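Local atomic coordinates of CEP104 (Gallus gallus, PDB entry 5JO8), a protein that probably binds tubulin or microtubules through its TOG domain, as a centriolar protein working within a network of partner proteins. Residues Ala63-Leu68 / Ser106-Lys111; Asn82-Ala87 / Thr115-Lys120. All blocks are in the same frame, centred on the assembly; numbering follows the deposited sequence.

Contact 1: residues Ala63-Leu68 / Ser106-Lys111; sequences AVYKKL and SLKLLK
The ring of Tyr-65 carries the end of Lys-108 on one face. Lys-108 CE sits almost exactly over the middle of the ring, 3.6 Å from the Tyr-65 centroid and 8° off the normal, so its hydrogens make a CH-pi contact with the aromatic cloud. The ammonium group lies further out: NZ of Lys-108 is 4.2 Å from the Tyr-65 centroid, a cation-pi contact still over the face. The lysine chain runs extended, with CG anti to the backbone N (chi1 177°), which brings CE over the ring centre, and the bend at its last torsion turns NZ toward the phenol end. The two side chains cross at about a right angle. Met-112, one turn beyond Lys-108, also touches the Tyr-65 side chain.

On the buried side of this pair lies an apolar layer made by Leu-109 and Val-64. The two leucine methyls have different nearest partners: CD1 reaches the backbone of the other helix, 3.8 Å from Tyr-65 CA, while CD2 meets Val-64 CG1 at 3.7 Å. Val-91 of helix 77-94 also packs against Leu-109, so this side of the contact continues into the domain interior.

The two helix segments run nearly parallel, 18° apart, with axes 9.7 Å from each other at closest approach. The backbones come nearest where Tyr-65 CA and Leu-109 CA stand 5.5 Å apart, a closeness that fits a leucine methyl resting on main chain. No hydrogen bond crosses between the segments. The contact therefore joins two kinds of attraction: dispersion between branched side chains inside, and a lysine resting on an aromatic face toward the surface, where the ring probably adds a modest electrostatic attraction to an ammonium group that remains near solvent.

Contact 2: residues Asn82-Ala87 / Thr115-Lys120; sequences NMLRAA and TQYVPK
Apolar packing carries most of the contact between Leu-84 and the pair Tyr-117 and Val-118. Leu-84 CD1 presses on Val-118 CG2 at 3.5 Å, tighter than usual for two methyls, while CB of the same leucine lies 3.9 Å from Tyr-117 CE2. Tyr-117 swings its CG anti to the backbone N (chi1 -176°), which carries the ring out toward helix 77-94. The end of the ring reaches past Leu-84 to pack on Met-83, with Tyr-117 OH 3.7 Å from Met-83 CB. His-121 meets the Tyr-117 ring edge-to-face.

The polar component is a hydrogen bond between Tyr-117 OH and the carbonyl oxygen of Leu-80, so a buried hydroxyl is satisfied by the main chain of helix 77-94, one turn before Met-83 and Leu-84. A phenylalanine here would probably leave the Leu-80 carbonyl without its phenol partner and the ring less firmly anchored.

Helix 100-121 has a wider pi-type turn at 115-117 and a kink where Pro-119 has no N-H to give. The segments run antiparallel at 160°, with segment axes 11.7 Å apart at closest approach, packing consecutive long helices as in the helical-repeat solenoid of TOG domains.

In the fold
After three short helices near the N terminus the chain runs through helix 54-69, then helix 77-94, then helix 100-121. Contact 1 joins the first of these long helices to the third, closing a loop of 37 residues that holds the whole of helix 77-94. Contact 2 opens inside that loop, at 82-87, and closes beyond it, at 115-120, so the two cross. Both use helix 100-121, and their centres lie 9 Å apart. They also meet directly: Leu-68 CD1 packs 3.4 Å from Met-83 CG, and Val-64 touches Ala-87. Together they set helices 54-69 and 100-121 side by side with helix 77-94 packed against both; helix 125-142 continues the stack through Leu-84 and Val-118.

Contact 1: residues Ala63-Leu68 / Ser106-Lys111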
loop_
_atom_site.group_PDB
_atom_site.type_symbol
_atom_site.label_atom_id
_atom_site.label_comp_id
_atom_site.label_asym_id
_atom_site.label_seq_id
_atom_site.Cartn_x
_atom_site.Cartn_y
_atom_site.Cartn_z
ATOM N N ALA A 63 -1.571 -3.842 -22.901
ATOM C CA ALA A 63 -1.137 -5.008 -23.677
ATOM C C ALA A 63 -0.665 -6.130 -22.763
ATOM O O ALA A 63 -0.884 -7.308 -23.056
ATOM C CB ALA A 63 -0.038 -4.641 -24.667
ATOM N N VAL A 64 -0.012 -5.765 -21.664
ATOM C CA VAL A 64 0.423 -6.745 -20.681
ATOM C C VAL A 64 -0.800 -7.379 -20.045
ATOM O O VAL A 64 -0.843 -8.600 -19.868
ATOM C CB VAL A 64 1.355 -6.114 -19.635
ATOM C CG1 VAL A 64 1.627 -7.089 -18.482
ATOM C CG2 VAL A 64 2.648 -5.676 -20.282
ATOM N N TYR A 65 -1.798 -6.561 -19.724
ATOM C CA TYR A 65 -3.048 -7.066 -19.185
ATOM C C TYR A 65 -3.648 -8.096 -20.142
ATOM O O TYR A 65 -4.015 -9.195 -19.736
ATOM C CB TYR A 65 -4.033 -5.907 -18.963
ATOM C CG TYR A 65 -5.451 -6.361 -18.701
ATOM C CD1 TYR A 65 -6.322 -6.623 -19.760
ATOM C CD2 TYR A 65 -5.921 -6.549 -17.407
ATOM C CE1 TYR A 65 -7.601 -7.058 -19.541
ATOM C CE2 TYR A 65 -7.222 -6.985 -17.179
ATOM C CZ TYR A 65 -8.051 -7.229 -18.258
ATOM O OH TYR A 65 -9.335 -7.670 -18.064
ATOM N N LYS A 66 -3.752 -7.737 -21.416
ATOM C CA LYS A 66 -4.273 -8.674 -22.406
ATOM C C LYS A 66 -3.442 -9.964 -22.517
ATOM O O LYS A 66 -4.002 -11.069 -22.563
ATOM C CB LYS A 66 -4.368 -8.002 -23.771
ATOM C CG LYS A 66 -4.899 -8.921 -24.859
ATOM C CD LYS A 66 -5.187 -8.128 -26.117
ATOM C CE LYS A 66 -5.597 -9.031 -27.264
ATOM N NZ LYS A 66 -6.891 -9.705 -27.001
ATOM N N LYS A 67 -2.120 -9.832 -22.563
ATOM C CA LYS A 67 -1.249 -11.004 -22.716
ATOM C C LYS A 67 -1.427 -11.970 -21.536
ATOM O O LYS A 67 -1.561 -13.183 -21.724
ATOM C CB LYS A 67 0.215 -10.577 -22.860
ATOM C CG LYS A 67 1.201 -11.735 -23.067
ATOM C CD LYS A 67 1.022 -12.370 -24.431
ATOM C CE LYS A 67 1.993 -13.525 -24.635
ATOM N NZ LYS A 67 3.413 -13.086 -24.529
ATOM N N LEU A 68 -1.426 -11.445 -20.314
ATOM C CA LEU A 68 -1.632 -12.305 -19.152
ATOM C C LEU A 68 -3.029 -12.923 -19.100
ATOM O O LEU A 68 -3.150 -14.112 -18.798
ATOM C CB LEU A 68 -1.334 -11.554 -17.853
ATOM C CG LEU A 68 0.126 -11.614 -17.394
ATOM C CD1 LEU A 68 1.015 -10.793 -18.312
ATOM C CD2 LEU A 68 0.262 -11.128 -15.947
ATOM N N SER A 106 -1.987 0.676 -14.536
ATOM C CA SER A 106 -1.135 -0.138 -13.667
ATOM C C SER A 106 -1.952 -0.779 -12.548
ATOM O O SER A 106 -1.716 -1.937 -12.179
ATOM C CB SER A 106 0.045 0.659 -13.111
ATOM O OG SER A 106 -0.325 1.426 -11.981
ATOM N N LEU A 107 -2.921 -0.046 -12.009
ATOM C CA LEU A 107 -3.785 -0.590 -10.967
ATOM C C LEU A 107 -4.679 -1.695 -11.514
ATOM O O LEU A 107 -4.904 -2.697 -10.835
ATOM C CB LEU A 107 -4.669 0.498 -10.359
ATOM C CG LEU A 107 -3.964 1.669 -9.686
ATOM C CD1 LEU A 107 -5.004 2.594 -9.050
ATOM C CD2 LEU A 107 -2.960 1.206 -8.649
ATOM N N LYS A 108 -5.203 -1.501 -12.722
ATOM C CA LYS A 108 -6.036 -2.503 -13.371
ATOM C C LYS A 108 -5.236 -3.794 -13.528
ATOM O O LYS A 108 -5.730 -4.884 -13.257
ATOM C CB LYS A 108 -6.488 -2.003 -14.747
ATOM C CG LYS A 108 -7.306 -2.985 -15.555
ATOM C CD LYS A 108 -7.525 -2.432 -16.958
ATOM C CE LYS A 108 -8.082 -3.473 -17.916
ATOM N NZ LYS A 108 -9.516 -3.808 -17.657
ATOM N N LEU A 109 -3.994 -3.655 -13.963
ATOM C CA LEU A 109 -3.136 -4.802 -14.190
ATOM C C LEU A 109 -2.811 -5.487 -12.866
ATOM O O LEU A 109 -2.912 -6.711 -12.762
ATOM C CB LEU A 109 -1.855 -4.344 -14.885
ATOM C CG LEU A 109 -0.749 -5.371 -15.106
ATOM C CD1 LEU A 109 -1.292 -6.630 -15.789
ATOM C CD2 LEU A 109 0.358 -4.718 -15.927
ATOM N N LEU A 110 -2.434 -4.699 -11.856
ATOM C CA LEU A 110 -2.106 -5.249 -10.545
ATOM C C LEU A 110 -3.277 -6.005 -9.927
ATOM O O LEU A 110 -3.123 -7.137 -9.449
ATOM C CB LEU A 110 -1.649 -4.140 -9.606
ATOM C CG LEU A 110 -1.333 -4.552 -8.173
ATOM C CD1 LEU A 110 -0.256 -5.642 -8.215
ATOM C CD2 LEU A 110 -0.842 -3.354 -7.397
ATOM N N LYS A 111 -4.461 -5.399 -9.960
ATOM C CA LYS A 111 -5.638 -6.050 -9.408
ATOM C C LYS A 111 -5.959 -7.355 -10.138
ATOM O O LYS A 111 -6.315 -8.361 -9.513
ATOM C CB LYS A 111 -6.845 -5.096 -9.438
ATOM C CG LYS A 111 -8.091 -5.708 -8.836
ATOM C CD LYS A 111 -9.262 -4.732 -8.764
ATOM C CE LYS A 111 -10.481 -5.467 -8.248
ATOM N NZ LYS A 111 -11.705 -4.619 -8.298
#

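Contact 2: residues Asn82-Ala87 / Thr115-Lys120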
loop_
_atom_site.group_PDB
_atom_site.type_symbol
_atom_site.label_atom_id
_atom_site.label_comp_id
_atom_site.label_asym_id
_atom_site.label_seq_id
_atom_site.Cartn_x
_atom_site.Cartn_y
_atom_site.Cartn_z
ATOM N N ASN A 82 7.270 -16.401 -14.421
ATOM C CA ASN A 82 8.150 -15.400 -15.015
ATOM C C ASN A 82 7.345 -14.248 -15.606
ATOM O O ASN A 82 7.748 -13.089 -15.527
ATOM C CB ASN A 82 9.041 -16.025 -16.089
ATOM C CG ASN A 82 10.027 -17.007 -15.517
ATOM O OD1 ASN A 82 10.356 -16.952 -14.331
ATOM N ND2 ASN A 82 10.511 -17.914 -16.357
ATOM N N MET A 83 6.210 -14.573 -16.205
ATOM C CA MET A 83 5.358 -13.545 -16.776
ATOM C C MET A 83 4.775 -12.646 -15.692
ATOM O O MET A 83 4.704 -11.433 -15.870
ATOM C CB MET A 83 4.243 -14.174 -17.595
ATOM C CG MET A 83 3.453 -13.167 -18.383
ATOM S SD MET A 83 2.315 -13.977 -19.518
ATOM C CE MET A 83 3.449 -14.960 -20.489
ATOM N N LEU A 84 4.352 -13.244 -14.580
ATOM C CA LEU A 84 3.853 -12.465 -13.453
ATOM C C LEU A 84 4.952 -11.548 -12.954
ATOM O O LEU A 84 4.709 -10.370 -12.690
ATOM C CB LEU A 84 3.378 -13.373 -12.314
ATOM C CG LEU A 84 2.920 -12.666 -11.027
ATOM C CD1 LEU A 84 1.878 -13.493 -10.318
ATOM C CD2 LEU A 84 4.073 -12.345 -10.068
ATOM N N ARG A 85 6.153 -12.084 -12.769
ATOM C CA ARG A 85 7.223 -11.270 -12.225
ATOM C C ARG A 85 7.562 -10.112 -13.160
ATOM O O ARG A 85 7.787 -8.988 -12.712
ATOM C CB ARG A 85 8.457 -12.129 -11.940
ATOM C CG ARG A 85 8.180 -13.305 -11.013
ATOM C CD ARG A 85 7.891 -12.854 -9.594
ATOM N NE ARG A 85 7.737 -13.972 -8.654
ATOM C CZ ARG A 85 8.643 -14.328 -7.749
ATOM N NH1 ARG A 85 9.786 -13.664 -7.645
ATOM N NH2 ARG A 85 8.402 -15.353 -6.941
ATOM N N ALA A 86 7.561 -10.365 -14.459
ATOM C CA ALA A 86 7.848 -9.316 -15.423
ATOM C C ALA A 86 6.738 -8.257 -15.426
ATOM O O ALA A 86 7.008 -7.060 -15.558
ATOM C CB ALA A 86 8.031 -9.907 -16.819
ATOM N N ALA A 87 5.495 -8.702 -15.297
ATOM C CA ALA A 87 4.367 -7.771 -15.263
ATOM C C ALA A 87 4.440 -6.879 -14.025
ATOM O O ALA A 87 4.198 -5.679 -14.114
ATOM C CB ALA A 87 3.043 -8.533 -15.302
ATOM N N THR A 115 -6.124 -10.928 -8.259
ATOM C CA THR A 115 -7.462 -11.466 -8.040
ATOM C C THR A 115 -7.903 -12.473 -9.105
ATOM O O THR A 115 -8.848 -13.233 -8.893
ATOM C CB THR A 115 -8.513 -10.342 -7.933
ATOM O OG1 THR A 115 -8.670 -9.701 -9.210
ATOM C CG2 THR A 115 -8.103 -9.308 -6.869
ATOM N N GLN A 116 -7.203 -12.507 -10.233
ATOM C CA GLN A 116 -7.610 -13.391 -11.321
ATOM C C GLN A 116 -6.525 -14.361 -11.754
ATOM O O GLN A 116 -6.756 -15.565 -11.809
ATOM C CB GLN A 116 -8.075 -12.584 -12.534
ATOM C CG GLN A 116 -9.309 -11.746 -12.264
ATOM C CD GLN A 116 -9.805 -11.037 -13.511
ATOM O OE1 GLN A 116 -10.213 -11.674 -14.479
ATOM N NE2 GLN A 116 -9.745 -9.721 -13.501
ATOM N N TYR A 117 -5.346 -13.833 -12.061
ATOM C CA TYR A 117 -4.271 -14.607 -12.682
ATOM C C TYR A 117 -3.672 -15.648 -11.739
ATOM O O TYR A 117 -3.595 -16.835 -12.078
ATOM C CB TYR A 117 -3.206 -13.636 -13.169
ATOM C CG TYR A 117 -2.038 -14.217 -13.934
ATOM C CD1 TYR A 117 -2.085 -14.347 -15.316
ATOM C CD2 TYR A 117 -0.857 -14.559 -13.280
ATOM C CE1 TYR A 117 -0.999 -14.839 -16.028
ATOM C CE2 TYR A 117 0.234 -15.037 -13.976
ATOM C CZ TYR A 117 0.155 -15.183 -15.349
ATOM O OH TYR A 117 1.260 -15.639 -16.015
ATOM N N VAL A 118 -3.218 -15.212 -10.573
ATOM C CA VAL A 118 -2.711 -16.165 -9.585
ATOM C C VAL A 118 -3.695 -17.301 -9.269
ATOM O O VAL A 118 -3.309 -18.470 -9.356
ATOM C CB VAL A 118 -2.176 -15.458 -8.324
ATOM C CG1 VAL A 118 -1.801 -16.482 -7.258
ATOM C CG2 VAL A 118 -0.973 -14.613 -8.683
ATOM N N PRO A 119 -4.969 -16.988 -8.961
ATOM C CA PRO A 119 -5.901 -18.096 -8.708
ATOM C C PRO A 119 -6.195 -18.955 -9.933
ATOM O O PRO A 119 -6.310 -20.181 -9.794
ATOM C CB PRO A 119 -7.190 -17.389 -8.275
ATOM C CG PRO A 119 -6.779 -16.058 -7.836
ATOM C CD PRO A 119 -5.574 -15.685 -8.626
ATOM N N LYS A 120 -6.328 -18.331 -11.101
ATOM C CA LYS A 120 -6.594 -19.069 -12.345
ATOM C C LYS A 120 -5.533 -20.147 -12.574
ATOM O O LYS A 120 -5.849 -21.288 -12.940
ATOM C CB LYS A 120 -6.630 -18.117 -13.551
ATOM C CG LYS A 120 -6.782 -18.802 -14.919
ATOM C CD LYS A 120 -6.805 -17.765 -16.042
ATOM C CE LYS A 120 -6.717 -18.405 -17.428
ATOM N NZ LYS A 120 -6.635 -17.366 -18.510
#